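Local atomic coordinates of Lmo2349 protein (Listeria monocytogenes, PDB entry 4GVO), a protein that probably binds L-cystine or a related amino acid outside the cell and delivers it to an ABC transporter, as family 3 solute-binding proteins do. Residues Val13-Gln18 with Phe53-Phe58; Gly33-Leu38 with Ile72-Met77; Gln100-Asp105 with Glu186-Asp191; Gly118-Thr123 with Gly163-Thr168. All coordinates share one frame; numbering follows the deposited sequence. Where two conformers were deposited one is given.

How the contacts relate
The four contacts fall into two groups that flank the bound amino acid, as expected of a bilobal periplasmic binding protein. Contacts 1 and 2, with centres 9 Å apart, contribute neighbouring parallel strands, 9-15 and 72-73, to one sheet and are joined by a probable hydrogen bond of 2.7 Å from Thr15 OG1 to Ala74 O; both touch the ligand. Contacts 3 and 4 have centres 12 Å apart, contact 4 nested in the chain loop that contact 3 closes, and a probable hydrogen bond of 2.8 Å from Thr168 N to Thr102 O ties them. Between the groups centres are 25 to 28 Å apart. In contact 4 the side chain of Thr123 is about 8 Å from the bound histidine.

Contact 1 (Val13-Gln18 with Phe53-Phe58). With HIS (histidine), chain E.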
loop_
_atom_site.group_PDB
_atom_site.type_symbol
_atom_site.label_atom_id
_atom_site.label_comp_id
_atom_site.label_asym_id
_atom_site.label_seq_id
_atom_site.Cartn_x
_atom_site.Cartn_y
_atom_site.Cartn_z
ATOM N N VAL A 13 2.464 15.869 -3.994
ATOM C CA VAL A 13 2.114 14.465 -3.792
ATOM C C VAL A 13 2.858 13.906 -2.602
ATOM O O VAL A 13 4.090 13.822 -2.608
ATOM C CB VAL A 13 2.484 13.645 -5.063
ATOM C CG1 VAL A 13 2.053 12.188 -4.916
ATOM C CG2 VAL A 13 1.878 14.273 -6.324
ATOM N N GLY A 14 2.130 13.497 -1.572
ATOM C CA GLY A 14 2.731 12.801 -0.476
ATOM C C GLY A 14 2.975 11.350 -0.817
ATOM O O GLY A 14 2.086 10.677 -1.333
ATOM N N THR A 15 4.169 10.885 -0.503
ATOM C CA THR A 15 4.506 9.485 -0.617
ATOM C C THR A 15 5.538 9.105 0.416
ATOM O O THR A 15 5.978 9.953 1.205
ATOM C CB THR A 15 4.931 9.155 -2.067
ATOM O OG1 THR A 15 4.923 7.727 -2.259
ATOM C CG2 THR A 15 6.314 9.717 -2.422
ATOM N N GLY A 16 5.922 7.840 0.430
ATOM C CA GLY A 16 6.919 7.322 1.356
ATOM C C GLY A 16 8.240 6.986 0.667
ATOM O O GLY A 16 8.449 7.240 -0.530
ATOM N N THR A 17 9.137 6.419 1.460
ATOM C CA THR A 17 10.408 5.907 0.960
ATOM C C THR A 17 10.693 4.494 1.435
ATOM O O THR A 17 11.772 3.960 1.136
ATOM C CB THR A 17 11.594 6.798 1.396
ATOM O OG1 THR A 17 11.725 6.765 2.830
ATOM C CG2 THR A 17 11.383 8.246 0.886
ATOM N N GLN A 18 9.715 3.832 2.065
ATOM C CA GLN A 18 9.969 2.561 2.732
ATOM C C GLN A 18 9.102 1.442 2.196
ATOM O O GLN A 18 8.821 0.477 2.906
ATOM C CB GLN A 18 9.755 2.697 4.233
ATOM C CG GLN A 18 10.622 3.776 4.864
ATOM C CD GLN A 18 12.089 3.445 4.813
ATOM O OE1 GLN A 18 12.499 2.389 5.294
ATOM N NE2 GLN A 18 12.898 4.340 4.227
ATOM N N PHE A 53 6.985 15.864 -5.246
ATOM C CA PHE A 53 6.798 14.964 -4.139
ATOM C C PHE A 53 7.196 15.603 -2.809
ATOM O O PHE A 53 8.104 16.432 -2.726
ATOM C CB PHE A 53 7.606 13.677 -4.367
ATOM C CG PHE A 53 7.156 12.896 -5.563
ATOM C CD1 PHE A 53 6.046 12.059 -5.497
ATOM C CD2 PHE A 53 7.802 13.043 -6.784
ATOM C CE1 PHE A 53 5.651 11.350 -6.604
ATOM C CE2 PHE A 53 7.375 12.355 -7.900
ATOM C CZ PHE A 53 6.302 11.502 -7.800
ATOM N N LYS A 54 6.510 15.123 -1.771
ATOM C CA LYS A 54 6.836 15.394 -0.381
ATOM C C LYS A 54 6.851 14.045 0.328
ATOM O O LYS A 54 5.811 13.408 0.485
ATOM C CB LYS A 54 5.818 16.334 0.266
ATOM C CG LYS A 54 6.175 16.732 1.690
ATOM C CD LYS A 54 5.073 17.511 2.398
ATOM C CE LYS A 54 4.945 18.951 1.955
ATOM N NZ LYS A 54 5.980 19.848 2.563
ATOM N N THR A 55 8.053 13.589 0.707
ATOM C CA THR A 55 8.207 12.294 1.341
ATOM C C THR A 55 8.056 12.417 2.843
ATOM O O THR A 55 8.404 13.421 3.436
ATOM C CB THR A 55 9.532 11.636 0.967
ATOM O OG1 THR A 55 10.613 12.480 1.370
ATOM C CG2 THR A 55 9.583 11.370 -0.528
ATOM N N MET A 56 7.485 11.374 3.421
ATOM C CA MET A 56 7.181 11.335 4.859
ATOM C C MET A 56 6.991 9.896 5.273
ATOM O O MET A 56 6.908 9.000 4.424
ATOM C CB MET A 56 5.987 12.237 5.230
ATOM C CG MET A 56 4.711 11.769 4.607
ATOM S SD MET A 56 3.412 12.964 4.806
ATOM C CE MET A 56 3.960 14.278 3.686
ATOM N N ASP A 57 6.909 9.672 6.568
ATOM C CA ASP A 57 6.487 8.363 7.078
ATOM C C ASP A 57 5.085 8.050 6.525
ATOM O O ASP A 57 4.207 8.937 6.490
ATOM C CB ASP A 57 6.409 8.361 8.592
ATOM C CG ASP A 57 7.786 8.398 9.276
ATOM O OD1 ASP A 57 8.757 7.786 8.757
ATOM O OD2 ASP A 57 7.875 9.026 10.357
ATOM N N PHE A 58 4.872 6.781 6.185
ATOM C CA PHE A 58 3.535 6.346 5.753
ATOM C C PHE A 58 2.460 6.800 6.740
ATOM O O PHE A 58 1.384 7.259 6.321
ATOM C CB PHE A 58 3.536 4.825 5.573
ATOM C CG PHE A 58 2.165 4.242 5.387
ATOM C CD1 PHE A 58 1.474 4.481 4.211
ATOM C CD2 PHE A 58 1.538 3.605 6.435
ATOM C CE1 PHE A 58 0.180 4.037 4.062
ATOM C CE2 PHE A 58 0.260 3.126 6.276
ATOM C CZ PHE A 58 -0.440 3.371 5.105
HETATM N N HIS E . -2.164 -0.564 1.100
HETATM C CA HIS E . -1.957 0.130 2.408
HETATM C C HIS E . -3.145 0.921 2.844
HETATM O O HIS E . -4.059 1.120 2.029
HETATM C CB HIS E . -0.743 1.038 2.332
HETATM C CG HIS E . 0.534 0.315 2.639
HETATM N ND1 HIS E . 0.971 -0.689 1.864
HETATM C CD2 HIS E . 1.447 0.417 3.715
HETATM C CE1 HIS E . 2.108 -1.194 2.407
HETATM N NE2 HIS E . 2.395 -0.492 3.514
HETATM O OXT HIS E . -3.203 1.352 4.018
HETATM O O HOH W 1 8.470 6.746 4.309
#
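Val13 bridges to Phe53 in a parallel ladder already under way, its O accepting from Lys54 N at 2.9 Å while its CB and CG1 lie beside CD1 of Phe53, the two side chains pointing the same way. The Phe53 ring is covered further by Val36 and Val39 of helix 34-44. Gly14 turns its CA to Lys54 O in a CA-H...O contact of 3.3 Å. That oxygen also takes the N-H of Thr15, at 3.2 Å, so one carbonyl serves two successive residues. Thr15 then returns the ladder through its O to Met56 N, a bond of 3.0 Å bent to 142° at the hydrogen. Its CG2 fits between Phe53 CD1 and Thr55 CG2, whereas OG1 is hydrogen-bonded to Ala74 O. Beyond the last bridge, Gly16 CA approaches Met56 O, and a water carries the link onward, accepting from Thr17 N at 2.9 Å and donating to Met56 O. Thr17 CG2 packs on CB and CG2 of Thr55, the side chains crossing at about a right angle. Farther along the second segment, Phe58 places one ring face under CD2 of the bound histidine, 3.7 Å above its centre. The ladder thus gives way after Thr55 to a water-bridged exit, and the chain beyond it supplies the apolar Phe58 ring to the ligand pocket.

Contact 2 (Gly33-Leu38 with Ile72-Met77); sequences GYDVEL and IVAHQM. With HIS (histidine), chain E.
Asp35, in the first turn of helix 34-44, receives two donors from Gln76 through its two carboxylate oxygens. OD1 takes Gln76 NE2 at 2.8 Å on its syn lone pair, nearly straight at 173° and in the plane of the amide. OD2 accepts the backbone N of the same residue at 2.9 Å, on the syn side but 29° out of the carboxylate plane, and is also hydrogen-bonded to Tyr94 OH. The two flat groups are turned 67° against each other. The Gln76 chain bends at chi2, turning CD back toward Asp35 OD1, and the other end of its amide, OE1, accepts from Asn95 ND2. NE2 also lies at the edge of the Tyr34 ring, in its plane, 3.6 Å from CD2; Tyr34 OH is hydrogen-bonded to Tyr94 O. The Gln76 backbone faces the ligand with its carbonyl: O lies 2.6 Å from the amino N of the bound histidine. Both Asp35 oxygens, Gln76 N, NE2 and OE1, and Tyr34 OH therefore all have partners in this buried cluster. With both N and NE2 of Gln76 gripped by one carboxylate, Asp35 acts as a second-shell residue that holds in place the residue whose carbonyl faces the ligand.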
loop_
_atom_site.group_PDB
_atom_site.type_symbol
_atom_site.label_atom_id
_atom_site.label_comp_id
_atom_site.label_asym_id
_atom_site.label_seq_id
_atom_site.Cartn_x
_atom_site.Cartn_y
_atom_site.Cartn_z
ATOM N N GLY A 33 10.115 3.809 -7.940
ATOM C CA GLY A 33 9.157 2.770 -7.650
ATOM C C GLY A 33 7.855 2.992 -8.396
ATOM O O GLY A 33 7.620 4.061 -8.944
ATOM N N TYR A 34 6.997 1.971 -8.384
ATOM C CA TYR A 34 5.756 1.976 -9.159
ATOM C C TYR A 34 4.926 3.252 -8.974
ATOM O O TYR A 34 4.533 3.872 -9.920
ATOM C CB TYR A 34 4.930 0.766 -8.704
ATOM C CG TYR A 34 3.676 0.492 -9.500
ATOM C CD1 TYR A 34 3.698 0.298 -10.880
ATOM C CD2 TYR A 34 2.458 0.413 -8.870
ATOM C CE1 TYR A 34 2.540 0.045 -11.561
ATOM C CE2 TYR A 34 1.281 0.115 -9.569
ATOM C CZ TYR A 34 1.324 -0.055 -10.912
ATOM O OH TYR A 34 0.189 -0.334 -11.673
ATOM N N ASP A 35 4.626 3.631 -7.736
ATOM C CA ASP A 35 3.718 4.746 -7.504
ATOM C C ASP A 35 4.359 6.052 -7.946
ATOM O O ASP A 35 3.684 6.920 -8.535
ATOM C CB ASP A 35 3.302 4.818 -6.050
ATOM C CG ASP A 35 2.245 3.795 -5.665
ATOM O OD1 ASP A 35 2.420 2.603 -6.015
ATOM O OD2 ASP A 35 1.275 4.176 -4.924
ATOM N N VAL A 36 5.639 6.201 -7.642
ATOM C CA VAL A 36 6.380 7.395 -8.023
ATOM C C VAL A 36 6.455 7.538 -9.526
ATOM O O VAL A 36 6.146 8.622 -10.070
ATOM C CB VAL A 36 7.749 7.386 -7.372
ATOM C CG1 VAL A 36 8.635 8.538 -7.902
ATOM C CG2 VAL A 36 7.584 7.410 -5.856
ATOM N N GLU A 37 6.828 6.454 -10.213
ATOM C CA GLU A 37 6.926 6.495 -11.657
ATOM C C GLU A 37 5.565 6.685 -12.322
ATOM O O GLU A 37 5.458 7.383 -13.341
ATOM C CB GLU A 37 7.672 5.277 -12.188
ATOM C CG GLU A 37 9.116 5.238 -11.676
ATOM C CD GLU A 37 10.007 6.408 -12.064
ATOM O OE1 GLU A 37 9.736 7.086 -13.083
ATOM O OE2 GLU A 37 11.029 6.632 -11.374
ATOM N N LEU A 38 4.504 6.117 -11.740
ATOM C CA LEU A 38 3.160 6.365 -12.277
ATOM C C LEU A 38 2.800 7.848 -12.177
ATOM O O LEU A 38 2.279 8.415 -13.109
ATOM C CB LEU A 38 2.100 5.489 -11.597
ATOM C CG LEU A 38 0.681 5.649 -12.119
ATOM C CD1 LEU A 38 0.585 5.351 -13.606
ATOM C CD2 LEU A 38 -0.205 4.740 -11.297
ATOM N N ILE A 72 -2.327 15.284 -2.913
ATOM C CA ILE A 72 -2.607 13.907 -3.305
ATOM C C ILE A 72 -1.727 13.023 -2.495
ATOM O O ILE A 72 -0.589 13.424 -2.200
ATOM C CB ILE A 72 -2.229 13.644 -4.785
ATOM C CG1 ILE A 72 -3.044 14.533 -5.710
ATOM C CG2 ILE A 72 -2.410 12.168 -5.151
ATOM C CD1 ILE A 72 -2.788 14.304 -7.205
ATOM N N VAL A 73 -2.219 11.827 -2.178
ATOM C CA VAL A 73 -1.359 10.782 -1.569
ATOM C C VAL A 73 -1.285 9.618 -2.545
ATOM O O VAL A 73 -2.333 9.179 -3.077
ATOM C CB VAL A 73 -1.909 10.346 -0.202
ATOM C CG1 VAL A 73 -1.221 9.076 0.303
ATOM C CG2 VAL A 73 -1.740 11.482 0.810
ATOM N N ALA A 74 -0.060 9.136 -2.752
ATOM C CA ALA A 74 0.243 7.938 -3.574
ATOM C C ALA A 74 1.083 6.980 -2.766
ATOM O O ALA A 74 2.255 7.254 -2.547
ATOM C CB ALA A 74 1.008 8.355 -4.832
ATOM N N HIS A 75 0.475 5.928 -2.228
ATOM C CA HIS A 75 1.182 4.945 -1.455
ATOM C C HIS A 75 0.401 3.654 -1.407
ATOM O O HIS A 75 0.084 3.156 -0.332
ATOM C CB HIS A 75 1.447 5.473 -0.024
ATOM C CG HIS A 75 2.528 4.725 0.733
ATOM N ND1 HIS A 75 2.428 3.408 1.096
ATOM C CD2 HIS A 75 3.772 5.160 1.192
ATOM C CE1 HIS A 75 3.575 3.044 1.735
ATOM N NE2 HIS A 75 4.370 4.106 1.824
ATOM N N GLN A 76 0.032 3.137 -2.568
ATOM C CA GLN A 76 -0.753 1.894 -2.631
ATOM C C GLN A 76 -1.996 1.975 -1.742
ATOM O O GLN A 76 -2.321 1.025 -1.004
ATOM C CB GLN A 76 0.111 0.700 -2.302
ATOM C CG GLN A 76 1.128 0.378 -3.395
ATOM C CD GLN A 76 0.470 -0.187 -4.632
ATOM O OE1 GLN A 76 -0.265 -1.170 -4.551
ATOM N NE2 GLN A 76 0.707 0.453 -5.773
ATOM N N MET A 77 -2.704 3.110 -1.784
ATOM C CA MET A 77 -3.797 3.317 -0.826
ATOM C C MET A 77 -5.070 2.574 -1.247
ATOM O O MET A 77 -5.662 2.845 -2.298
ATOM C CB MET A 77 -4.124 4.815 -0.658
ATOM C CG MET A 77 -2.927 5.632 -0.158
ATOM S SD MET A 77 -2.255 5.106 1.418
ATOM C CE MET A 77 -3.435 5.861 2.540
HETATM N N HIS E . -2.164 -0.564 1.100
HETATM C CA HIS E . -1.957 0.130 2.408
HETATM C C HIS E . -3.145 0.921 2.844
HETATM O O HIS E . -4.059 1.120 2.029
HETATM C CB HIS E . -0.743 1.038 2.332
HETATM C CG HIS E . 0.534 0.315 2.639
HETATM N ND1 HIS E . 0.971 -0.689 1.864
HETATM C CD2 HIS E . 1.447 0.417 3.715
HETATM C CE1 HIS E . 2.108 -1.194 2.407
HETATM N NE2 HIS E . 2.395 -0.492 3.514
HETATM O OXT HIS E . -3.203 1.352 4.018
#

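Contact 3 (Gln100-Asp105 with Glu186-Asp191)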
loop_
_atom_site.group_PDB
_atom_site.type_symbol
_atom_site.label_atom_id
_atom_site.label_comp_id
_atom_site.label_asym_id
_atom_site.label_seq_id
_atom_site.Cartn_x
_atom_site.Cartn_y
_atom_site.Cartn_z
ATOM N N GLN A 100 -4.056 -11.036 3.058
ATOM C CA GLN A 100 -4.096 -12.308 3.741
ATOM C C GLN A 100 -3.198 -12.268 4.961
ATOM O O GLN A 100 -2.170 -11.567 4.950
ATOM C CB GLN A 100 -3.611 -13.464 2.844
ATOM C CG GLN A 100 -4.623 -13.864 1.777
ATOM C CD GLN A 100 -4.027 -14.778 0.749
ATOM O OE1 GLN A 100 -3.387 -14.331 -0.161
ATOM N NE2 GLN A 100 -4.196 -16.101 0.948
ATOM N N LEU A 101 -3.524 -13.052 5.979
ATOM C CA LEU A 101 -2.556 -13.335 7.025
ATOM C C LEU A 101 -1.273 -13.831 6.398
ATOM O O LEU A 101 -1.275 -14.560 5.413
ATOM C CB LEU A 101 -3.054 -14.350 8.013
ATOM C CG LEU A 101 -4.311 -14.010 8.808
ATOM C CD1 LEU A 101 -4.691 -15.167 9.727
ATOM C CD2 LEU A 101 -4.144 -12.697 9.591
ATOM N N THR A 102 -0.164 -13.410 6.992
ATOM C CA THR A 102 1.149 -13.726 6.458
ATOM C C THR A 102 1.995 -14.186 7.649
ATOM O O THR A 102 1.976 -13.585 8.711
ATOM C CB THR A 102 1.728 -12.487 5.771
ATOM O OG1 THR A 102 0.934 -12.181 4.620
ATOM C CG2 THR A 102 3.180 -12.730 5.320
ATOM N N VAL A 103 2.691 -15.306 7.465
ATOM C CA VAL A 103 3.437 -15.970 8.523
ATOM C C VAL A 103 4.823 -16.388 8.027
ATOM O O VAL A 103 5.126 -16.315 6.846
ATOM C CB VAL A 103 2.664 -17.210 9.016
ATOM C CG1 VAL A 103 1.324 -16.813 9.660
ATOM C CG2 VAL A 103 2.474 -18.215 7.867
ATOM N N LEU A 104 5.681 -16.802 8.951
ATOM C CA LEU A 104 6.931 -17.486 8.547
ATOM C C LEU A 104 6.609 -18.714 7.699
ATOM O O LEU A 104 5.645 -19.429 7.952
ATOM C CB LEU A 104 7.648 -17.958 9.754
ATOM C CG LEU A 104 8.495 -17.090 10.535
ATOM C CD1 LEU A 104 9.182 -18.051 11.549
ATOM C CD2 LEU A 104 9.519 -16.355 9.662
ATOM N N ASP A 105 7.437 -18.988 6.707
ATOM C CA ASP A 105 7.164 -20.082 5.800
ATOM C C ASP A 105 7.035 -21.428 6.523
ATOM O O ASP A 105 6.257 -22.287 6.104
ATOM C CB ASP A 105 8.254 -20.157 4.730
ATOM C CG ASP A 105 7.940 -21.161 3.689
ATOM O OD1 ASP A 105 7.087 -20.882 2.825
ATOM O OD2 ASP A 105 8.534 -22.256 3.766
ATOM N N GLU A 186 8.514 -15.402 4.147
ATOM C CA GLU A 186 7.131 -15.283 4.570
ATOM C C GLU A 186 6.241 -15.952 3.570
ATOM O O GLU A 186 6.607 -16.194 2.416
ATOM C CB GLU A 186 6.751 -13.825 4.650
ATOM C CG GLU A 186 7.507 -13.075 5.731
ATOM C CD GLU A 186 7.178 -11.597 5.778
ATOM O OE1 GLU A 186 6.278 -11.163 5.046
ATOM O OE2 GLU A 186 7.890 -10.829 6.475
ATOM N N LYS A 187 5.051 -16.313 4.012
ATOM C CA LYS A 187 4.024 -16.870 3.094
ATOM C C LYS A 187 2.647 -16.352 3.510
ATOM O O LYS A 187 2.384 -16.181 4.704
ATOM C CB LYS A 187 4.077 -18.399 3.028
ATOM C CG LYS A 187 3.560 -19.092 4.257
ATOM C CD LYS A 187 3.653 -20.597 4.131
ATOM C CE LYS A 187 3.231 -21.250 5.434
ATOM N NZ LYS A 187 3.553 -22.698 5.383
ATOM N N VAL A 188 1.768 -16.161 2.523
ATOM C CA VAL A 188 0.353 -15.907 2.821
ATOM C C VAL A 188 -0.332 -17.222 3.169
ATOM O O VAL A 188 0.028 -18.305 2.649
ATOM C CB VAL A 188 -0.377 -15.190 1.634
ATOM C CG1 VAL A 188 0.228 -13.806 1.412
ATOM C CG2 VAL A 188 -0.370 -16.018 0.352
ATOM N N VAL A 189 -1.303 -17.142 4.070
ATOM C CA VAL A 189 -2.092 -18.296 4.489
ATOM C C VAL A 189 -3.544 -17.874 4.556
ATOM O O VAL A 189 -3.863 -16.708 4.750
ATOM C CB VAL A 189 -1.638 -18.905 5.828
ATOM C CG1 VAL A 189 -0.239 -19.502 5.703
ATOM C CG2 VAL A 189 -1.714 -17.914 6.965
ATOM N N GLY A 190 -4.446 -18.831 4.465
ATOM C CA GLY A 190 -5.821 -18.552 4.766
ATOM C C GLY A 190 -6.533 -17.799 3.672
ATOM O O GLY A 190 -6.068 -17.662 2.517
ATOM N N ASP A 191 -7.670 -17.252 4.071
ATOM C CA ASP A 191 -8.572 -16.614 3.117
ATOM C C ASP A 191 -8.208 -15.163 2.887
ATOM O O ASP A 191 -7.528 -14.528 3.720
ATOM C CB ASP A 191 -9.998 -16.751 3.586
ATOM C CG ASP A 191 -10.481 -18.227 3.591
ATOM O OD1 ASP A 191 -9.914 -19.062 2.829
ATOM O OD2 ASP A 191 -11.386 -18.507 4.386
HETATM O O HOH W 2 -5.723 -14.933 5.665
HETATM O O HOH W 3 7.357 -18.542 1.295
#
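Strands 100-104 and 186-189 run antiparallel, 143° between their directions and 4.5 Å apart at the closest. Val103 and Lys187 form a hydrogen-bonded pair, Val103 N to Lys187 O at 2.9 Å and Lys187 N to Val103 O at 2.8 Å; Val189 N adds a bond to Leu101 O. One water accepts from Leu101 N and donates to Val189 O and Asp191 O. Over one face, Val103 CG2 meets Val189 CG1 at 3.7 Å, the two side chains crossing at about a right angle. Lys187 continues this face, extended beyond CG: CG packs on Val103 CG2, CD passes OD1 of Asp105, and NZ reaches Asp105 O at 2.8 Å and Asn108 OD1. The Gln100 amide lies against Val188, OE1 being 3.5 Å from CG2, while NE2 bonds to Gly190 O at 2.9 Å, with the donor 37° out of the carbonyl plane. Thr102, on the other face with Val188, rests CG2 against Glu186 OE1. A second water joins Asp105 OD1 to Glu186 O. Strand 95-104 is also flanked by 168-170, and this pair, 81 residues apart in the chain, lies in the second lobe of a fold consistent with bilobal periplasmic binding proteins.

Contact 4 (Gly118-Thr123 with Gly163-Thr168); sequences GKRVIT and GRADAT
Strand 120-123 meets the non-regular segment 163-168 at 59° between their end-to-end directions, with a single bridge between Val121 and Ala167, where Ile122 N donates to Ala167 O at 2.9 Å. Ahead of it Asp166 pairs with Arg120 twice: its N gives a bond of 2.8 Å to Arg120 O, and its OD2 accepts Arg120 N at 3.0 Å on the anti side, 18° out of the carboxylate plane. With CG anti to the carbonyl carbon (chi1 -66°), the carboxylate of Asp166 lies across the extended chain of Lys119, OD2 3.3 Å from CB. Their charged ends stay beyond salt-bridge range, and a water spans them, accepting from Lys119 NZ and donating to Asp166 OD1. This segment follows helix 156-162 and leads into strand 168-170, while strand 120-123 pairs in parallel with 145-148, a piece of the alpha/beta layering of the periplasmic binding protein fold. The extended Arg120 chain runs past Arg164 O, and NH1 bonds to it at 2.9 Å, a bent bond with the donor well above the carbonyl plane; NH1 also bonds to Gln159 OE1. Ile122 CG2 packs on Ala165 CB at 3.5 Å. Thr168 OG1, anti to its own backbone N, donates to Ile122 O at 2.7 Å, and receives a longer bond from a water that also contacts Thr123 OG1. Ala167 N, buried here, has no partner in the model.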
loop_
_atom_site.group_PDB
_atom_site.type_symbol
_atom_site.label_atom_id
_atom_site.label_comp_id
_atom_site.label_asym_id
_atom_site.label_seq_id
_atom_site.Cartn_x
_atom_site.Cartn_y
_atom_site.Cartn_z
ATOM N N GLY A 118 -4.937 -16.030 21.329
ATOM C CA GLY A 118 -3.778 -16.041 22.228
ATOM C C GLY A 118 -2.447 -15.661 21.609
ATOM O O GLY A 118 -1.437 -15.773 22.263
ATOM N N LYS A 119 -2.464 -15.255 20.343
ATOM C CA LYS A 119 -1.275 -14.938 19.587
ATOM C C LYS A 119 -1.160 -13.433 19.346
ATOM O O LYS A 119 -2.003 -12.653 19.760
ATOM C CB LYS A 119 -1.259 -15.718 18.265
ATOM C CG LYS A 119 -1.074 -17.215 18.579
ATOM C CD LYS A 119 -0.877 -18.054 17.353
ATOM C CE LYS A 119 -0.432 -19.455 17.742
ATOM N NZ LYS A 119 0.013 -20.283 16.589
ATOM N N ARG A 120 -0.048 -13.043 18.756
ATOM C CA ARG A 120 0.298 -11.638 18.579
ATOM C C ARG A 120 0.561 -11.352 17.107
ATOM O O ARG A 120 1.392 -12.027 16.460
ATOM C CB ARG A 120 1.517 -11.290 19.414
ATOM C CG ARG A 120 2.014 -9.853 19.318
ATOM C CD ARG A 120 3.074 -9.566 20.372
ATOM N NE ARG A 120 3.632 -8.193 20.268
ATOM C CZ ARG A 120 4.616 -7.858 19.447
ATOM N NH1 ARG A 120 5.124 -8.745 18.627
ATOM N NH2 ARG A 120 5.066 -6.617 19.382
ATOM N N VAL A 121 -0.164 -10.360 16.570
ATOM C CA VAL A 121 -0.069 -9.992 15.168
ATOM C C VAL A 121 0.581 -8.625 15.091
ATOM O O VAL A 121 0.268 -7.721 15.863
ATOM C CB VAL A 121 -1.483 -9.987 14.521
ATOM C CG1 VAL A 121 -1.409 -9.604 13.047
ATOM C CG2 VAL A 121 -2.145 -11.365 14.696
ATOM N N ILE A 122 1.535 -8.502 14.206
ATOM C CA ILE A 122 2.271 -7.255 13.989
ATOM C C ILE A 122 1.817 -6.642 12.659
ATOM O O ILE A 122 1.613 -7.339 11.677
ATOM C CB ILE A 122 3.816 -7.505 14.010
ATOM C CG1 ILE A 122 4.611 -6.186 14.222
ATOM C CG2 ILE A 122 4.300 -8.312 12.787
ATOM C CD1 ILE A 122 4.486 -5.624 15.609
ATOM N N THR A 123 1.618 -5.337 12.652
ATOM C CA THR A 123 1.116 -4.659 11.472
ATOM C C THR A 123 1.631 -3.226 11.430
ATOM O O THR A 123 2.413 -2.839 12.286
ATOM C CB THR A 123 -0.418 -4.742 11.424
ATOM O OG1 THR A 123 -0.863 -4.304 10.146
ATOM C CG2 THR A 123 -1.113 -3.988 12.520
ATOM N N GLY A 163 9.787 -14.974 16.264
ATOM C CA GLY A 163 8.619 -15.467 16.917
ATOM C C GLY A 163 7.934 -14.469 17.842
ATOM O O GLY A 163 6.934 -14.785 18.451
ATOM N N ARG A 164 8.442 -13.251 17.934
ATOM C CA ARG A 164 7.792 -12.230 18.759
ATOM C C ARG A 164 6.412 -11.923 18.231
ATOM O O ARG A 164 5.514 -11.581 18.992
ATOM C CB ARG A 164 8.577 -10.898 18.781
ATOM C CG ARG A 164 9.871 -10.900 19.536
ATOM C CD ARG A 164 10.687 -9.680 19.167
ATOM N NE ARG A 164 10.073 -8.484 19.683
ATOM C CZ ARG A 164 10.423 -7.245 19.318
ATOM N NH1 ARG A 164 11.353 -7.022 18.379
ATOM N NH2 ARG A 164 9.813 -6.193 19.867
ATOM N N ALA A 165 6.266 -11.987 16.914
ATOM C CA ALA A 165 4.960 -11.923 16.263
ATOM C C ALA A 165 4.683 -13.284 15.643
ATOM O O ALA A 165 5.580 -13.883 15.072
ATOM C CB ALA A 165 4.911 -10.848 15.182
ATOM N N ASP A 166 3.423 -13.733 15.695
ATOM C CA ASP A 166 2.987 -14.970 15.062
ATOM C C ASP A 166 2.570 -14.763 13.593
ATOM O O ASP A 166 2.665 -15.670 12.776
ATOM C CB ASP A 166 1.824 -15.509 15.865
ATOM C CG ASP A 166 2.240 -15.926 17.271
ATOM O OD1 ASP A 166 2.831 -17.023 17.384
ATOM O OD2 ASP A 166 1.995 -15.133 18.219
ATOM N N ALA A 167 2.077 -13.567 13.274
ATOM C CA ALA A 167 1.546 -13.261 11.947
ATOM C C ALA A 167 1.573 -11.784 11.700
ATOM O O ALA A 167 1.708 -10.996 12.647
ATOM C CB ALA A 167 0.093 -13.773 11.769
ATOM N N THR A 168 1.496 -11.445 10.413
ATOM C CA THR A 168 1.200 -10.084 9.979
ATOM C C THR A 168 0.048 -10.183 8.959
ATOM O O THR A 168 -0.571 -11.246 8.806
ATOM C CB THR A 168 2.461 -9.402 9.391
ATOM O OG1 THR A 168 2.176 -8.020 9.124
ATOM C CG2 THR A 168 2.970 -10.067 8.137
HETATM O O HOH W 4 2.390 -19.121 15.612
HETATM O O HOH W 5 0.703 -5.436 8.038
#